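PDB 1Y71: kinase-associated protein B from Bacillus cereus, which is of unknown function but probably associates with a kinase. Local coordinates for residues G21-E26 / K44-G49; V39-K44 / G86-Y91. One frame throughout, in Å; residues are numbered along the deposited sequence.

Contact 1: G21-E26 / K44-G49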
loop_
_atom_site.group_PDB
_atom_site.type_symbol
_atom_site.label_atom_id
_atom_site.label_comp_id
_atom_site.label_asym_id
_atom_site.label_seq_id
_atom_site.Cartn_x
_atom_site.Cartn_y
_atom_site.Cartn_z
ATOM N N GLY B 21 7.622 17.067 -0.646
ATOM C CA GLY B 21 7.511 15.618 -0.722
ATOM C C GLY B 21 6.175 15.316 -1.403
ATOM O O GLY B 21 5.285 16.159 -1.439
ATOM N N LYS B 22 6.045 14.127 -1.956
ATOM C CA LYS B 22 4.762 13.686 -2.518
ATOM C C LYS B 22 4.459 12.295 -2.009
ATOM O O LYS B 22 5.340 11.414 -2.042
ATOM C CB LYS B 22 4.786 13.695 -4.055
ATOM C CG LYS B 22 3.384 13.511 -4.633
ATOM C CD LYS B 22 3.357 13.680 -6.206
ATOM C CE LYS B 22 1.928 13.804 -6.710
ATOM N NZ LYS B 22 1.935 13.974 -8.205
ATOM N N TYR B 23 3.218 12.106 -1.544
ATOM C CA TYR B 23 2.793 10.893 -0.843
ATOM C C TYR B 23 1.488 10.321 -1.387
ATOM O O TYR B 23 0.654 11.043 -1.930
ATOM C CB TYR B 23 2.594 11.218 0.681
ATOM C CG TYR B 23 3.841 11.826 1.305
ATOM C CD1 TYR B 23 4.836 11.017 1.810
ATOM C CD2 TYR B 23 4.074 13.212 1.268
ATOM C CE1 TYR B 23 6.003 11.563 2.342
ATOM C CE2 TYR B 23 5.234 13.763 1.789
ATOM C CZ TYR B 23 6.191 12.939 2.334
ATOM O OH TYR B 23 7.363 13.461 2.845
ATOM N N ILE B 24 1.308 9.016 -1.216
ATOM C CA ILE B 24 -0.020 8.398 -1.352
ATOM C C ILE B 24 -0.552 8.269 0.050
ATOM O O ILE B 24 0.182 7.859 0.984
ATOM C CB ILE B 24 0.067 7.020 -2.058
ATOM C CG1 ILE B 24 0.512 7.248 -3.500
ATOM C CG2 ILE B 24 -1.253 6.188 -1.892
ATOM C CD1 ILE B 24 1.154 6.043 -4.179
ATOM N N GLY B 25 -1.822 8.611 0.221
ATOM C CA GLY B 25 -2.440 8.529 1.554
ATOM C C GLY B 25 -3.936 8.374 1.523
ATOM O O GLY B 25 -4.543 8.180 0.472
ATOM N N GLU B 26 -4.532 8.455 2.695
ATOM C CA GLU B 26 -5.969 8.309 2.813
ATOM C C GLU B 26 -6.568 9.552 3.482
ATOM O O GLU B 26 -6.045 10.022 4.488
ATOM C CB GLU B 26 -6.274 7.022 3.606
ATOM C CG GLU B 26 -7.744 6.758 3.801
ATOM C CD GLU B 26 -8.011 5.711 4.849
ATOM O OE1 GLU B 26 -7.070 5.281 5.562
ATOM O OE2 GLU B 26 -9.192 5.335 4.966
ATOM N N LYS B 44 7.603 10.815 -3.721
ATOM C CA LYS B 44 8.758 11.691 -3.922
ATOM C C LYS B 44 9.292 12.115 -2.581
ATOM O O LYS B 44 8.530 12.601 -1.733
ATOM C CB LYS B 44 8.394 12.914 -4.785
ATOM C CG LYS B 44 9.537 13.943 -4.875
ATOM C CD LYS B 44 9.009 15.235 -5.469
ATOM C CE LYS B 44 10.145 16.164 -5.865
ATOM N NZ LYS B 44 10.275 17.326 -4.939
ATOM N N HIS B 45 10.580 11.860 -2.370
ATOM C CA HIS B 45 11.247 12.248 -1.135
ATOM C C HIS B 45 11.493 13.750 -1.190
ATOM O O HIS B 45 11.797 14.292 -2.270
ATOM C CB HIS B 45 12.533 11.426 -0.906
ATOM C CG HIS B 45 13.065 11.524 0.490
ATOM N ND1 HIS B 45 13.863 12.571 0.908
ATOM C CD2 HIS B 45 12.900 10.720 1.568
ATOM C CE1 HIS B 45 14.184 12.396 2.179
ATOM N NE2 HIS B 45 13.600 11.290 2.609
ATOM N N PRO B 46 11.270 14.447 -0.062
ATOM C CA PRO B 46 11.388 15.909 -0.092
ATOM C C PRO B 46 12.808 16.418 -0.365
ATOM O O PRO B 46 13.812 15.728 -0.096
ATOM C CB PRO B 46 10.983 16.327 1.319
ATOM C CG PRO B 46 11.242 15.095 2.159
ATOM C CD PRO B 46 10.799 13.976 1.260
ATOM N N VAL B 47 12.848 17.640 -0.867
ATOM C CA VAL B 47 14.089 18.327 -1.176
ATOM C C VAL B 47 14.783 18.656 0.143
ATOM O O VAL B 47 14.121 18.912 1.148
ATOM C CB VAL B 47 13.791 19.618 -2.000
ATOM C CG1 VAL B 47 15.071 20.228 -2.543
ATOM C CG2 VAL B 47 12.985 19.270 -3.194
ATOM N N GLN B 48 16.112 18.638 0.142
ATOM C CA GLN B 48 16.886 18.947 1.343
ATOM C C GLN B 48 17.336 20.405 1.374
ATOM O O GLN B 48 17.352 21.085 0.348
ATOM C CB GLN B 48 18.115 18.031 1.409
ATOM C CG GLN B 48 17.762 16.543 1.336
ATOM C CD GLN B 48 16.775 16.127 2.408
ATOM O OE1 GLN B 48 15.603 15.843 2.126
ATOM N NE2 GLN B 48 17.238 16.088 3.646
ATOM N N GLY B 49 17.690 20.879 2.568
ATOM C CA GLY B 49 18.275 22.214 2.745
ATOM C C GLY B 49 17.264 23.156 3.373
ATOM O O GLY B 49 16.067 22.834 3.414
#
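Lys44 and Lys22 form an antiparallel hydrogen-bonded pair: each gives its N-H to the other and takes one at its C=O. Lys44 N donates to Lys22 O at 2.9 Å. In return, Lys22 N donates to Lys44 O, nearly straight at 166°. Both donors stand somewhat tilted from the plane of the carbonyl they reach. The two side chains leave the sheet on the same face, and their CB atoms touch at 3.8 Å. Beyond CB the chains part. Lys44 turns at its last torsion (chi4 -107°), and its NZ is hydrogen-bonded to Thr20 O. Lys44 O has a second neighbour, Gly21 CA at 3.3 Å, in a CA-H...O contact. The CB of His45 points away from 21-26. Its NE2 is hydrogen-bonded to Tyr128 OH near the C-terminus. Pro46 comes back to the strand. Its CA lies 3.9 Å from Gly21 CA, and its CB rests over the backbone of that glycine. Pro46 CD meets the hydroxyl of Tyr23, OH to CD 3.8 Å, with the two side chains crossing at about a right angle. The same hydroxyl is hydrogen-bonded to Leu68 N, which ties down the ring's far end. Beyond Pro46 the segment leaves the strand. Lys44 is the second residue of a classic beta bulge: it and Leu43 both face Lys22 in the antiparallel sheet of this SH3-clan fold.

Contact 2: V39-K44 / G86-Y91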
loop_
_atom_site.group_PDB
_atom_site.type_symbol
_atom_site.label_atom_id
_atom_site.label_comp_id
_atom_site.label_asym_id
_atom_site.label_seq_id
_atom_site.Cartn_x
_atom_site.Cartn_y
_atom_site.Cartn_z
ATOM N N VAL B 39 -0.658 9.164 5.787
ATOM C CA VAL B 39 0.373 8.764 4.819
ATOM C C VAL B 39 0.474 7.234 4.743
ATOM O O VAL B 39 0.610 6.540 5.766
ATOM C CB VAL B 39 1.753 9.381 5.167
ATOM C CG1 VAL B 39 2.878 8.825 4.274
ATOM C CG2 VAL B 39 1.704 10.872 5.070
ATOM N N LEU B 40 0.408 6.710 3.519
ATOM C CA LEU B 40 0.573 5.264 3.304
ATOM C C LEU B 40 1.824 4.863 2.521
ATOM O O LEU B 40 2.335 3.735 2.671
ATOM C CB LEU B 40 -0.668 4.690 2.613
ATOM C CG LEU B 40 -1.972 4.874 3.375
ATOM C CD1 LEU B 40 -3.178 4.491 2.478
ATOM C CD2 LEU B 40 -2.028 4.116 4.746
ATOM N N ALA B 41 2.280 5.758 1.639
ATOM C CA ALA B 41 3.435 5.480 0.804
ATOM C C ALA B 41 4.081 6.780 0.372
ATOM O O ALA B 41 3.429 7.828 0.382
ATOM C CB ALA B 41 3.046 4.662 -0.407
ATOM N N VAL B 42 5.355 6.692 -0.007
ATOM C CA VAL B 42 6.118 7.823 -0.521
ATOM C C VAL B 42 6.327 7.720 -2.036
ATOM O O VAL B 42 6.826 6.724 -2.522
ATOM C CB VAL B 42 7.499 7.950 0.157
ATOM C CG1 VAL B 42 8.206 9.285 -0.298
ATOM C CG2 VAL B 42 7.368 7.879 1.693
ATOM N N LEU B 43 5.945 8.772 -2.761
ATOM C CA LEU B 43 6.203 8.888 -4.203
ATOM C C LEU B 43 7.421 9.764 -4.510
ATOM O O LEU B 43 8.173 9.498 -5.473
ATOM C CB LEU B 43 4.984 9.474 -4.954
ATOM C CG LEU B 43 3.743 8.613 -5.120
ATOM C CD1 LEU B 43 2.618 9.439 -5.763
ATOM C CD2 LEU B 43 4.015 7.326 -5.903
ATOM N N LYS B 44 7.603 10.815 -3.721
ATOM C CA LYS B 44 8.758 11.691 -3.922
ATOM C C LYS B 44 9.292 12.115 -2.581
ATOM O O LYS B 44 8.530 12.601 -1.733
ATOM C CB LYS B 44 8.394 12.914 -4.785
ATOM C CG LYS B 44 9.537 13.943 -4.875
ATOM C CD LYS B 44 9.009 15.235 -5.469
ATOM C CE LYS B 44 10.145 16.164 -5.865
ATOM N NZ LYS B 44 10.275 17.326 -4.939
ATOM N N GLY B 86 -4.305 4.228 -8.295
ATOM C CA GLY B 86 -3.270 3.222 -8.586
ATOM C C GLY B 86 -3.114 2.275 -7.389
ATOM O O GLY B 86 -3.822 2.421 -6.371
ATOM N N GLU B 87 -2.176 1.324 -7.512
ATOM C CA GLU B 87 -1.855 0.427 -6.402
ATOM C C GLU B 87 -1.120 1.206 -5.344
ATOM O O GLU B 87 -0.462 2.205 -5.640
ATOM C CB GLU B 87 -1.038 -0.803 -6.859
ATOM C CG GLU B 87 -1.829 -1.756 -7.787
ATOM C CD GLU B 87 -1.066 -3.007 -8.123
ATOM O OE1 GLU B 87 0.066 -3.168 -7.640
ATOM O OE2 GLU B 87 -1.591 -3.847 -8.882
ATOM N N ILE B 88 -1.263 0.762 -4.104
ATOM C CA ILE B 88 -0.575 1.401 -3.003
ATOM C C ILE B 88 0.690 0.589 -2.711
ATOM O O ILE B 88 0.614 -0.593 -2.348
ATOM C CB ILE B 88 -1.477 1.524 -1.738
ATOM C CG1 ILE B 88 -2.766 2.286 -2.086
ATOM C CG2 ILE B 88 -0.684 2.199 -0.569
ATOM C CD1 ILE B 88 -3.736 2.330 -0.966
ATOM N N PRO B 89 1.859 1.203 -2.895
ATOM C CA PRO B 89 3.094 0.488 -2.640
ATOM C C PRO B 89 3.309 0.311 -1.143
ATOM O O PRO B 89 2.724 1.037 -0.355
ATOM C CB PRO B 89 4.186 1.414 -3.192
ATOM C CG PRO B 89 3.589 2.729 -3.313
ATOM C CD PRO B 89 2.081 2.583 -3.364
ATOM N N ASP B 90 4.152 -0.649 -0.783
ATOM C CA ASP B 90 4.603 -0.812 0.586
ATOM C C ASP B 90 5.366 0.431 1.009
ATOM O O ASP B 90 6.243 0.905 0.257
ATOM C CB ASP B 90 5.547 -2.011 0.681
ATOM C CG ASP B 90 6.098 -2.183 2.062
ATOM O OD1 ASP B 90 7.290 -1.846 2.330
ATOM O OD2 ASP B 90 5.320 -2.682 2.880
ATOM N N TYR B 91 5.049 0.966 2.195
ATOM C CA TYR B 91 5.572 2.267 2.598
ATOM C C TYR B 91 7.105 2.187 2.539
ATOM O O TYR B 91 7.761 3.033 1.929
ATOM C CB TYR B 91 5.132 2.669 4.034
ATOM C CG TYR B 91 5.871 3.918 4.522
ATOM C CD1 TYR B 91 5.341 5.187 4.317
ATOM C CD2 TYR B 91 7.101 3.813 5.155
ATOM C CE1 TYR B 91 6.015 6.324 4.720
ATOM C CE2 TYR B 91 7.811 4.946 5.579
ATOM C CZ TYR B 91 7.265 6.190 5.365
ATOM O OH TYR B 91 7.974 7.292 5.774
HETATM O O HOH W 1 2.004 0.983 2.878
#
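A classic beta bulge, with Leu40 and Ala41 both facing Ile24, forms the strand side of this contact. Against it lies the loop that leads into helix 91-104. Residues 39-42 and 88-91 run at 86° to each other. Ala41 CB meets the ring of Pro89 at CG, 3.5 Å away. Ile88 CG2 reaches Leu40 CB at 4.0 Å, and their CD1 tips also touch. Tyr91 lies across the strand. Its CG is anti to the backbone N (chi1 171°), which starts the ring beside Leu40 O. Leu40 O sits at the edge of the ring and is 3.3 Å from Tyr91 CB. Further out, Tyr91 CE1 is 3.7 Å from Val42 CG2, which comes in obliquely, and Val39 CG1 touches the same carbon from the edge. The ring's hydroxyl is hydrogen-bonded to Leu68 O. A water donates to Leu40 O at 2.8 Å and accepts a weak bond from Tyr91 N. Asp90 N-caps the helix, its OD1 bonded to Glu93 N. Leu40 and Ile88 also pack on Ile88 of the second subunit. The segments share no direct hydrogen bond. Apolar packing holds them together, and the water links Leu40 O to Tyr91 N, the second leg weakly.

Contacts 1 and 2 lie with their centres about 10 Å apart, and both reach the same antiparallel sheet. They share Lys44, and their segments alternate along the chain. Strands 21-31 and 34-42 are sheet neighbours, so the two contacts also touch directly. Ile24 O and Leu40 N, 2.8 Å apart, form a probable hydrogen bond, and Ile24 CD1 packs on Leu43 CD2 at 3.6 Å. The chain turns a corner at Leu43, just before the shared Lys44. Contact 1 pairs the start of the loop after strand 34-42 with strand 21-31. Contact 2 joins the sheet to the start of helix 91-104, close to the second subunit.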